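Local coordinates for FACT complex subunit POB3 (Chaetomium thermophilum var. thermophilum, PDB 4KHB), which probably acts, as part of a longer protein of which this is the N-terminal PH-like piece, in the FACT histone chaperone complex that reorganizes nucleosomes, at residues E8-L17 with Q74-R85. Numbering follows the deposited sequence.
Sequences ESFDHIYLDL and QLDGFQQEDYER
D16 OD1 is gripped by two groups: Q74 N gives it a hydrogen bond of 2.8 Å on the syn side, though 29° out of the carboxylate plane, and K170 adds a salt bridge. K170 also bonds the side-chain amide oxygen of Q74. D16 N returns a bond to Q74 O, 2.7 Å long, so backbone and carboxylate together clamp the end of the pairing. From here strands 13-15 and 72-78 run antiparallel. Y14 and D76 form a hydrogen-bonded pair, with Y14 N 2.9 Å from D76 O. L15 and L75 form the next, non-hydrogen-bonded pair. G77 and F78 both face Y61 in a G1 beta bulge. The backbone angles of G77 call for glycine, and H12 O lies close to where a CB would stand.

The chain turns a corner at H12, and strand 8-11 joins the other sheet of the PH fold. Just past the turn, I13 sets its CD1 over the centre of the F78 ring, 3.7 Å from the centroid. F78 in turn sets its edge toward the face of F10, planes at 73°. With CG beside the backbone N (chi1 -65°), the F10 ring reaches helix 83-92, where L86 and I89 also touch it. The R85 guanidinium lies flat on this ring, off-centre, with centres 3.8 Å apart. R85 NH2 also donates to S9 O, and R85 NE makes a salt bridge to E8 OE1, modelled too short for its length to be trusted. An alanine in place of F10 would probably open a gap between F78 and R85 and deprive the guanidinium of its stacking surface. F10 thus joins strand 8-11 to strand 72-78 through F78 and to helix 83-92 through the R85 stack; E8 probably offsets the charge of R85.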
loop_
_atom_site.group_PDB
_atom_site.type_symbol
_atom_site.label_atom_id
_atom_site.label_comp_id
_atom_site.label_asym_id
_atom_site.label_seq_id
_atom_site.Cartn_x
_atom_site.Cartn_y
_atom_site.Cartn_z
ATOM N N GLU H 8 7.399 19.732 19.613
ATOM C CA GLU H 8 7.620 18.298 19.732
ATOM C C GLU H 8 8.359 17.803 18.500
ATOM O O GLU H 8 7.867 17.928 17.376
ATOM C CB GLU H 8 6.302 17.542 19.890
ATOM C CG GLU H 8 5.635 17.714 21.242
ATOM C CD GLU H 8 6.372 16.972 22.339
ATOM O OE1 GLU H 8 7.163 16.063 22.011
ATOM O OE2 GLU H 8 6.151 17.285 23.526
ATOM N N SER H 9 9.545 17.247 18.712
ATOM C CA SER H 9 10.401 16.867 17.598
ATOM C C SER H 9 10.583 15.359 17.553
ATOM O O SER H 9 10.606 14.694 18.592
ATOM C CB SER H 9 11.755 17.573 17.699
ATOM O OG SER H 9 12.576 17.252 16.594
ATOM N N PHE H 10 10.722 14.826 16.345
ATOM C CA PHE H 10 10.889 13.394 16.149
ATOM C C PHE H 10 11.936 13.182 15.067
ATOM O O PHE H 10 11.883 13.819 14.011
ATOM C CB PHE H 10 9.563 12.746 15.747
ATOM C CG PHE H 10 8.506 12.807 16.814
ATOM C CD1 PHE H 10 7.654 13.900 16.914
ATOM C CD2 PHE H 10 8.369 11.769 17.724
ATOM C CE1 PHE H 10 6.679 13.951 17.901
ATOM C CE2 PHE H 10 7.400 11.812 18.710
ATOM C CZ PHE H 10 6.553 12.904 18.800
ATOM N N ASP H 11 12.890 12.296 15.329
ATOM C CA ASP H 11 14.004 12.104 14.410
ATOM C C ASP H 11 13.840 10.869 13.531
ATOM O O ASP H 11 13.075 9.960 13.861
ATOM C CB ASP H 11 15.318 12.026 15.192
ATOM C CG ASP H 11 16.026 13.365 15.268
ATOM O OD1 ASP H 11 16.106 14.054 14.228
ATOM O OD2 ASP H 11 16.499 13.731 16.363
ATOM N N HIS H 12 14.560 10.858 12.410
ATOM C CA HIS H 12 14.593 9.714 11.499
ATOM C C HIS H 12 13.224 9.398 10.898
ATOM O O HIS H 12 12.784 8.247 10.906
ATOM C CB HIS H 12 15.183 8.475 12.182
ATOM C CG HIS H 12 15.792 7.496 11.228
ATOM N ND1 HIS H 12 16.835 7.824 10.390
ATOM C CD2 HIS H 12 15.498 6.199 10.975
ATOM C CE1 HIS H 12 17.159 6.770 9.659
ATOM N NE2 HIS H 12 16.363 5.771 9.996
ATOM N N ILE H 13 12.559 10.420 10.368
ATOM C CA ILE H 13 11.226 10.251 9.805
ATOM C C ILE H 13 11.245 10.450 8.287
ATOM O O ILE H 13 11.877 11.383 7.787
ATOM C CB ILE H 13 10.223 11.233 10.449
ATOM C CG1 ILE H 13 10.230 11.082 11.975
ATOM C CG2 ILE H 13 8.823 11.030 9.878
ATOM C CD1 ILE H 13 9.887 9.682 12.462
ATOM N N TYR H 14 10.558 9.571 7.561
ATOM C CA TYR H 14 10.463 9.686 6.109
ATOM C C TYR H 14 9.144 10.349 5.722
ATOM O O TYR H 14 8.079 9.973 6.223
ATOM C CB TYR H 14 10.572 8.309 5.444
ATOM C CG TYR H 14 11.842 7.548 5.755
ATOM C CD1 TYR H 14 11.933 6.732 6.877
ATOM C CD2 TYR H 14 12.944 7.630 4.914
ATOM C CE1 TYR H 14 13.089 6.028 7.156
ATOM C CE2 TYR H 14 14.102 6.929 5.185
ATOM C CZ TYR H 14 14.168 6.133 6.306
ATOM O OH TYR H 14 15.323 5.434 6.579
ATOM N N LEU H 15 9.216 11.338 4.836
ATOM C CA LEU H 15 8.021 12.044 4.389
ATOM C C LEU H 15 7.627 11.578 2.990
ATOM O O LEU H 15 8.396 11.734 2.037
ATOM C CB LEU H 15 8.256 13.564 4.436
ATOM C CG LEU H 15 7.231 14.582 3.916
ATOM C CD1 LEU H 15 7.481 14.929 2.454
ATOM C CD2 LEU H 15 5.799 14.102 4.116
ATOM N N ASP H 16 6.416 11.030 2.882
ATOM C CA ASP H 16 5.859 10.555 1.611
ATOM C C ASP H 16 6.796 9.641 0.819
ATOM O O ASP H 16 7.083 9.892 -0.354
ATOM C CB ASP H 16 5.384 11.732 0.750
ATOM C CG ASP H 16 4.084 12.336 1.257
ATOM O OD1 ASP H 16 3.325 11.623 1.951
ATOM O OD2 ASP H 16 3.823 13.522 0.967
ATOM N N LEU H 17 7.279 8.593 1.483
ATOM C CA LEU H 17 8.171 7.602 0.878
ATOM C C LEU H 17 9.485 8.226 0.434
ATOM O O LEU H 17 10.071 7.814 -0.570
ATOM C CB LEU H 17 7.502 6.856 -0.288
ATOM C CG LEU H 17 6.100 6.293 -0.045
ATOM C CD1 LEU H 17 5.708 5.301 -1.131
ATOM C CD2 LEU H 17 6.011 5.660 1.321
ATOM N N GLN H 74 2.119 11.162 4.428
ATOM C CA GLN H 74 2.615 9.958 5.083
ATOM C C GLN H 74 3.955 10.171 5.782
ATOM O O GLN H 74 4.958 10.504 5.145
ATOM C CB GLN H 74 2.712 8.811 4.069
ATOM C CG GLN H 74 1.364 8.244 3.642
ATOM C CD GLN H 74 1.463 7.336 2.433
ATOM O OE1 GLN H 74 1.119 7.726 1.316
ATOM N NE2 GLN H 74 1.950 6.120 2.647
ATOM N N LEU H 75 3.951 9.981 7.099
ATOM C CA LEU H 75 5.164 10.054 7.900
ATOM C C LEU H 75 5.419 8.723 8.606
ATOM O O LEU H 75 4.736 8.403 9.586
ATOM C CB LEU H 75 5.027 11.167 8.943
ATOM C CG LEU H 75 4.722 12.582 8.449
ATOM C CD1 LEU H 75 4.154 13.426 9.575
ATOM C CD2 LEU H 75 5.965 13.235 7.885
ATOM N N ASP H 76 6.390 7.948 8.122
ATOM C CA ASP H 76 6.733 6.692 8.791
ATOM C C ASP H 76 8.177 6.713 9.299
ATOM O O ASP H 76 8.995 7.516 8.845
ATOM C CB ASP H 76 6.446 5.459 7.914
ATOM C CG ASP H 76 7.267 5.427 6.639
ATOM O OD1 ASP H 76 7.996 6.401 6.357
ATOM O OD2 ASP H 76 7.183 4.414 5.911
ATOM N N GLY H 77 8.478 5.820 10.237
ATOM C CA GLY H 77 9.790 5.761 10.856
ATOM C C GLY H 77 9.691 6.043 12.342
ATOM O O GLY H 77 10.699 6.069 13.052
ATOM N N PHE H 78 8.467 6.241 12.821
ATOM C CA PHE H 78 8.243 6.444 14.245
ATOM C C PHE H 78 8.459 5.137 14.996
ATOM O O PHE H 78 8.335 4.050 14.426
ATOM C CB PHE H 78 6.826 6.957 14.506
ATOM C CG PHE H 78 6.574 8.347 13.999
ATOM C CD1 PHE H 78 6.944 9.454 14.752
ATOM C CD2 PHE H 78 5.937 8.547 12.783
ATOM C CE1 PHE H 78 6.703 10.738 14.292
ATOM C CE2 PHE H 78 5.689 9.828 12.316
ATOM C CZ PHE H 78 6.073 10.925 13.071
ATOM N N GLN H 79 8.780 5.244 16.280
ATOM C CA GLN H 79 8.872 4.063 17.125
ATOM C C GLN H 79 7.520 3.828 17.780
ATOM O O GLN H 79 6.712 4.752 17.892
ATOM C CB GLN H 79 9.959 4.243 18.188
ATOM C CG GLN H 79 11.344 4.492 17.607
ATOM C CD GLN H 79 12.168 3.225 17.515
ATOM O OE1 GLN H 79 12.375 2.530 18.510
ATOM N NE2 GLN H 79 12.641 2.913 16.313
ATOM N N GLN H 80 7.268 2.588 18.188
ATOM C CA GLN H 80 6.011 2.222 18.829
ATOM C C GLN H 80 5.771 3.050 20.093
ATOM O O GLN H 80 4.629 3.348 20.446
ATOM C CB GLN H 80 6.009 0.724 19.164
ATOM C CG GLN H 80 4.693 0.200 19.730
ATOM C CD GLN H 80 4.639 -1.317 19.787
ATOM O OE1 GLN H 80 5.375 -1.947 20.546
ATOM N NE2 GLN H 80 3.766 -1.908 18.982
ATOM N N GLU H 81 6.861 3.422 20.759
ATOM C CA GLU H 81 6.802 4.209 21.987
ATOM C C GLU H 81 6.319 5.641 21.739
ATOM O O GLU H 81 5.912 6.342 22.673
ATOM C CB GLU H 81 8.183 4.214 22.663
ATOM C CG GLU H 81 8.856 5.580 22.757
ATOM C CD GLU H 81 10.362 5.485 22.910
ATOM O OE1 GLU H 81 10.933 6.255 23.711
ATOM O OE2 GLU H 81 10.976 4.645 22.220
ATOM N N ASP H 82 6.326 6.060 20.477
ATOM C CA ASP H 82 6.032 7.448 20.133
ATOM C C ASP H 82 4.537 7.765 20.126
ATOM O O ASP H 82 4.157 8.927 20.008
ATOM C CB ASP H 82 6.623 7.803 18.760
ATOM C CG ASP H 82 8.139 7.823 18.755
ATOM O OD1 ASP H 82 8.740 8.205 19.780
ATOM O OD2 ASP H 82 8.727 7.454 17.715
ATOM N N TYR H 83 3.695 6.740 20.234
ATOM C CA TYR H 83 2.249 6.925 20.085
ATOM C C TYR H 83 1.604 7.929 21.037
ATOM O O TYR H 83 0.843 8.801 20.609
ATOM C CB TYR H 83 1.494 5.592 20.164
ATOM C CG TYR H 83 -0.002 5.791 20.107
ATOM C CD1 TYR H 83 -0.644 6.006 18.895
ATOM C CD2 TYR H 83 -0.770 5.782 21.265
ATOM C CE1 TYR H 83 -2.007 6.207 18.838
ATOM C CE2 TYR H 83 -2.130 5.984 21.218
ATOM C CZ TYR H 83 -2.742 6.192 20.002
ATOM O OH TYR H 83 -4.102 6.390 19.953
ATOM N N GLU H 84 1.902 7.794 22.324
ATOM C CA GLU H 84 1.232 8.584 23.355
ATOM C C GLU H 84 1.533 10.079 23.224
ATOM O O GLU H 84 0.664 10.923 23.468
ATOM C CB GLU H 84 1.551 8.024 24.754
ATOM C CG GLU H 84 3.011 8.118 25.192
ATOM C CD GLU H 84 3.157 8.175 26.705
ATOM O OE1 GLU H 84 2.129 8.082 27.414
ATOM O OE2 GLU H 84 4.299 8.326 27.190
ATOM N N ARG H 85 2.758 10.396 22.818
ATOM C CA ARG H 85 3.157 11.772 22.558
ATOM C C ARG H 85 2.395 12.324 21.354
ATOM O O ARG H 85 1.873 13.438 21.394
ATOM C CB ARG H 85 4.662 11.830 22.295
ATOM C CG ARG H 85 5.413 12.876 23.106
ATOM C CD ARG H 85 6.920 12.681 22.983
ATOM N NE ARG H 85 7.538 13.717 22.159
ATOM C CZ ARG H 85 8.624 13.534 21.412
ATOM N NH1 ARG H 85 9.220 12.350 21.380
ATOM N NH2 ARG H 85 9.112 14.536 20.695
#